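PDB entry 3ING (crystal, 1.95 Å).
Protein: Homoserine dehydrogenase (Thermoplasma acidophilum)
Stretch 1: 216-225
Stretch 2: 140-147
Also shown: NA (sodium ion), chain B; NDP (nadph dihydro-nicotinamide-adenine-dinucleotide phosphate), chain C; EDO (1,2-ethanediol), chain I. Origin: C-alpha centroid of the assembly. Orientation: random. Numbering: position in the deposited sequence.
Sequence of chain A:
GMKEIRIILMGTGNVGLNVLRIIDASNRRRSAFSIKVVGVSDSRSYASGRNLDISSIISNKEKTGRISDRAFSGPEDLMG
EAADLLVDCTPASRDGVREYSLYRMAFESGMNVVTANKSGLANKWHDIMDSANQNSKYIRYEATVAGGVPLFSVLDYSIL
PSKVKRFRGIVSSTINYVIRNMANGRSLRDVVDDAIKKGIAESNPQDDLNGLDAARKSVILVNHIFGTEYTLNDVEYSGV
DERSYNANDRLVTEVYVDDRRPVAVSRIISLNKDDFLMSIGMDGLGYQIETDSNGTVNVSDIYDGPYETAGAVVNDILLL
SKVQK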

# COMPACT_ATOMS: atom_id res chain seq x y z
N ARG A 216 -22.35 3.11 2.18
CA ARG A 216 -21.61 4.34 2.37
C ARG A 216 -20.20 4.16 1.85
O ARG A 216 -19.66 5.02 1.17
CB ARG A 216 -21.57 4.75 3.85
CG ARG A 216 -22.93 5.22 4.40
CD ARG A 216 -22.82 5.27 5.91
NE ARG A 216 -24.05 5.75 6.54
CZ ARG A 216 -24.47 5.33 7.74
NH1 ARG A 216 -23.85 4.35 8.41
NH2 ARG A 216 -25.58 5.81 8.22
N LYS A 217 -19.60 3.02 2.15
CA LYS A 217 -18.24 2.74 1.71
C LYS A 217 -18.20 2.72 0.19
O LYS A 217 -17.26 3.19 -0.40
CB LYS A 217 -17.73 1.41 2.30
CG LYS A 217 -17.62 1.41 3.80
CD LYS A 217 -17.11 0.07 4.33
CE LYS A 217 -17.00 0.10 5.87
NZ LYS A 217 -15.90 0.96 6.37
N SER A 218 -19.25 2.21 -0.45
CA SER A 218 -19.24 2.08 -1.89
C SER A 218 -19.28 3.43 -2.59
O SER A 218 -18.75 3.55 -3.70
CB SER A 218 -20.41 1.19 -2.39
OG SER A 218 -21.69 1.82 -2.35
N VAL A 219 -19.93 4.42 -1.95
CA VAL A 219 -20.00 5.80 -2.48
C VAL A 219 -18.62 6.41 -2.44
O VAL A 219 -18.17 7.01 -3.39
CB VAL A 219 -20.95 6.69 -1.67
CG1 VAL A 219 -20.85 8.15 -2.11
CG2 VAL A 219 -22.38 6.18 -1.77
N ILE A 220 -17.97 6.29 -1.31
CA ILE A 220 -16.63 6.84 -1.12
C ILE A 220 -15.68 6.22 -2.14
O ILE A 220 -14.90 6.92 -2.78
CB ILE A 220 -16.14 6.64 0.34
CG1 ILE A 220 -17.08 7.36 1.29
CG2 ILE A 220 -14.62 7.10 0.51
CD1 ILE A 220 -16.87 7.04 2.75
N LEU A 221 -15.79 4.90 -2.32
CA LEU A 221 -14.93 4.18 -3.28
C LEU A 221 -15.16 4.63 -4.72
O LEU A 221 -14.21 4.96 -5.42
CB LEU A 221 -15.14 2.66 -3.19
CG LEU A 221 -14.55 1.91 -2.00
CD1 LEU A 221 -15.22 0.52 -1.89
CD2 LEU A 221 -13.04 1.81 -2.11
N VAL A 222 -16.40 4.62 -5.17
CA VAL A 222 -16.70 5.00 -6.56
C VAL A 222 -16.30 6.46 -6.79
O VAL A 222 -15.69 6.78 -7.80
CB VAL A 222 -18.16 4.69 -6.98
CG1 VAL A 222 -19.19 5.71 -6.34
CG2 VAL A 222 -18.28 4.66 -8.55
N ASN A 223 -16.60 7.36 -5.85
CA ASN A 223 -16.23 8.79 -6.02
C ASN A 223 -14.71 8.99 -6.00
O ASN A 223 -14.16 9.74 -6.79
CB ASN A 223 -16.89 9.68 -4.94
CG ASN A 223 -18.39 9.73 -5.06
OD1 ASN A 223 -18.97 9.34 -6.08
ND2 ASN A 223 -19.03 10.31 -4.04
N HIS A 224 -14.03 8.33 -5.08
CA HIS A 224 -12.58 8.37 -5.07
C HIS A 224 -11.94 7.85 -6.38
O HIS A 224 -11.11 8.49 -6.96
CB HIS A 224 -12.00 7.53 -3.95
CG HIS A 224 -10.52 7.65 -3.84
ND1 HIS A 224 -9.91 8.49 -2.93
CD2 HIS A 224 -9.52 7.08 -4.55
CE1 HIS A 224 -8.60 8.41 -3.07
NE2 HIS A 224 -8.34 7.58 -4.05
N ILE A 225 -12.31 6.65 -6.81
CA ILE A 225 -11.64 6.01 -7.91
C ILE A 225 -12.07 6.63 -9.22
O ILE A 225 -11.18 6.89 -10.07
CB ILE A 225 -11.92 4.52 -7.93
CG1 ILE A 225 -11.34 3.89 -6.66
CG2 ILE A 225 -11.34 3.89 -9.22
CD1 ILE A 225 -11.75 2.45 -6.39
NA NA B . -8.80 1.52 4.92
PA NDP C . -18.41 4.85 19.23
O1A NDP C . -17.72 3.83 20.02
O2A NDP C . -19.89 4.91 19.35
O5B NDP C . -17.85 6.32 19.59
C5B NDP C . -18.37 7.54 19.11
C4B NDP C . -17.77 8.71 19.86
O4B NDP C . -18.34 9.93 19.46
C3B NDP C . -18.06 8.64 21.37
O3B NDP C . -17.07 9.33 22.11
C2B NDP C . -19.36 9.35 21.48
O2B NDP C . -19.63 9.87 22.75
C1B NDP C . -19.11 10.48 20.53
N9A NDP C . -20.31 11.10 19.97
C8A NDP C . -21.54 10.57 19.68
N7A NDP C . -22.29 11.56 19.10
C5A NDP C . -21.54 12.67 19.03
C6A NDP C . -21.85 13.93 18.55
N6A NDP C . -22.92 14.11 17.78
N1A NDP C . -20.86 14.84 18.61
C2A NDP C . -19.62 14.58 19.16
N3A NDP C . -19.29 13.33 19.64
C4A NDP C . -20.29 12.40 19.55
O3 NDP C . -18.02 4.69 17.68
PN NDP C . -16.69 4.00 17.09
O1N NDP C . -16.87 2.52 17.10
O2N NDP C . -15.53 4.62 17.80
O5D NDP C . -16.70 4.46 15.54
C5D NDP C . -16.43 5.85 15.32
C4D NDP C . -16.49 6.14 13.82
O4D NDP C . -15.51 5.34 13.19
C3D NDP C . -17.80 5.76 13.18
O3D NDP C . -18.29 6.75 12.27
C2D NDP C . -17.51 4.44 12.49
O2D NDP C . -18.34 4.21 11.38
C1D NDP C . -16.06 4.63 12.10
N1N NDP C . -15.35 3.38 11.85
C2N NDP C . -15.30 2.43 12.84
C3N NDP C . -14.80 1.16 12.61
C7N NDP C . -14.64 0.24 13.76
O7N NDP C . -13.55 -0.60 13.71
N7N NDP C . -15.41 0.30 14.84
C4N NDP C . -13.97 0.85 11.37
C5N NDP C . -14.07 1.98 10.37
C6N NDP C . -14.72 3.17 10.65
P2B NDP C . -19.59 8.99 24.10
O1X NDP C . -20.17 9.98 25.07
O2X NDP C . -18.18 8.41 24.39
O3X NDP C . -20.53 7.87 23.82
C1 EDO I . -8.90 5.68 -12.64
O1 EDO I . -10.07 4.91 -13.05
C2 EDO I . -8.23 5.20 -11.35
O2 EDO I . -8.41 6.03 -10.15
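Stretch 2, residues 140-147: RYEATVAG

Stretch 2 lies as a compact, irregular segment against one side of the helix formed by residues 216-225. Its chain enters extended at R140, tightens into a short 3-10 segment at 142-144, and continues without regular structure through V145 to G147. The turn is tied to Y141, whose carbonyl O accepts hydrogen bonds from T144 N (3.0 Å) and T144 OG1 (2.7 Å). Contact with the helix runs from H224, which meets Y141, back to K217, which meets the end of the turn; the two backbones come closest where the CA atoms of K217 and V145 are 5.4 Å apart.

V145 has the most surface covered by the other stretch. Its CA-to-CB bond points toward the helix, and its t rotamer (chi1 -178°) sets the two methyls among three side chains: CG2 lies 3.9 Å from K217 CB and 4.2 Å from I220 CG2, while CG1 lies 3.9 Å from L221 CD1.

K217 contributes both apolar and polar contacts. Its CA-to-CB bond points sideways, but the long chain carries the amino group over the loop, where K217 NZ donates a hydrogen bond to T144 O at 2.8 Å. The neighbouring A146 N, 3.5 Å from K217 NZ, is also a donor, so this approach is not a hydrogen bond. The carbonyls of V145 and A146 point away from K217 NZ and bind the sodium ion, V145 O at 2.5 Å and A146 O at 2.9 Å.

The CA-to-CB bond of I220 points toward stretch 2, and its side chain reaches both Y141 and T144: I220 CG2 lies 3.6 Å from Y141 CD1, and I220 CD1 lies 3.6 Å from T144 OG1. One turn further along, Y141 OH and H224 ND1 share a 2.6 Å hydrogen bond. The two rings meet rim to rim, their planes at 80°.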

# COMPACT_ATOMS: atom_id res chain seq x y z
N ARG A 140 -8.63 13.54 4.32
CA ARG A 140 -8.27 12.14 4.13
C ARG A 140 -9.22 11.27 4.94
O ARG A 140 -9.83 11.70 5.94
CB ARG A 140 -6.79 11.86 4.45
CG ARG A 140 -5.79 12.59 3.56
CD ARG A 140 -4.33 12.03 3.79
NE ARG A 140 -4.24 10.66 3.31
CZ ARG A 140 -4.00 10.30 2.04
NH1 ARG A 140 -3.79 11.21 1.12
NH2 ARG A 140 -3.98 9.02 1.68
N TYR A 141 -9.39 10.04 4.45
CA TYR A 141 -10.47 9.14 4.88
C TYR A 141 -10.13 7.66 4.80
O TYR A 141 -10.98 6.80 4.55
CB TYR A 141 -11.73 9.53 4.10
CG TYR A 141 -11.55 9.76 2.60
CD1 TYR A 141 -11.58 8.70 1.71
CD2 TYR A 141 -11.36 11.03 2.09
CE1 TYR A 141 -11.42 8.90 0.34
CE2 TYR A 141 -11.21 11.24 0.71
CZ TYR A 141 -11.22 10.16 -0.16
OH TYR A 141 -11.07 10.35 -1.52
N GLU A 142 -8.87 7.34 5.09
CA GLU A 142 -8.45 5.95 5.09
C GLU A 142 -9.37 5.02 5.87
O GLU A 142 -9.74 3.96 5.39
CB GLU A 142 -7.06 5.81 5.69
CG GLU A 142 -6.48 4.40 5.50
CD GLU A 142 -6.29 4.09 4.02
OE1 GLU A 142 -5.55 4.84 3.37
OE2 GLU A 142 -6.92 3.14 3.53
N ALA A 143 -9.69 5.39 7.09
CA ALA A 143 -10.50 4.55 7.97
C ALA A 143 -11.95 4.37 7.55
O ALA A 143 -12.62 3.51 8.09
CB ALA A 143 -10.44 5.13 9.41
N THR A 144 -12.45 5.17 6.60
CA THR A 144 -13.84 5.08 6.18
C THR A 144 -14.16 3.85 5.33
O THR A 144 -15.30 3.50 5.25
CB THR A 144 -14.28 6.32 5.38
OG1 THR A 144 -13.56 6.35 4.12
CG2 THR A 144 -14.07 7.60 6.21
N VAL A 145 -13.17 3.18 4.72
CA VAL A 145 -13.44 1.92 3.99
C VAL A 145 -12.43 0.86 4.43
O VAL A 145 -11.22 1.06 4.28
CB VAL A 145 -13.35 2.08 2.47
CG1 VAL A 145 -13.70 0.70 1.73
CG2 VAL A 145 -14.24 3.22 1.98
N ALA A 146 -12.92 -0.24 4.98
CA ALA A 146 -12.05 -1.32 5.46
C ALA A 146 -11.10 -0.78 6.51
O ALA A 146 -9.89 -0.71 6.32
CB ALA A 146 -11.24 -2.01 4.30
N GLY A 147 -11.68 -0.35 7.60
CA GLY A 147 -10.94 0.15 8.76
C GLY A 147 -9.43 0.16 8.68
O GLY A 147 -8.82 1.11 8.24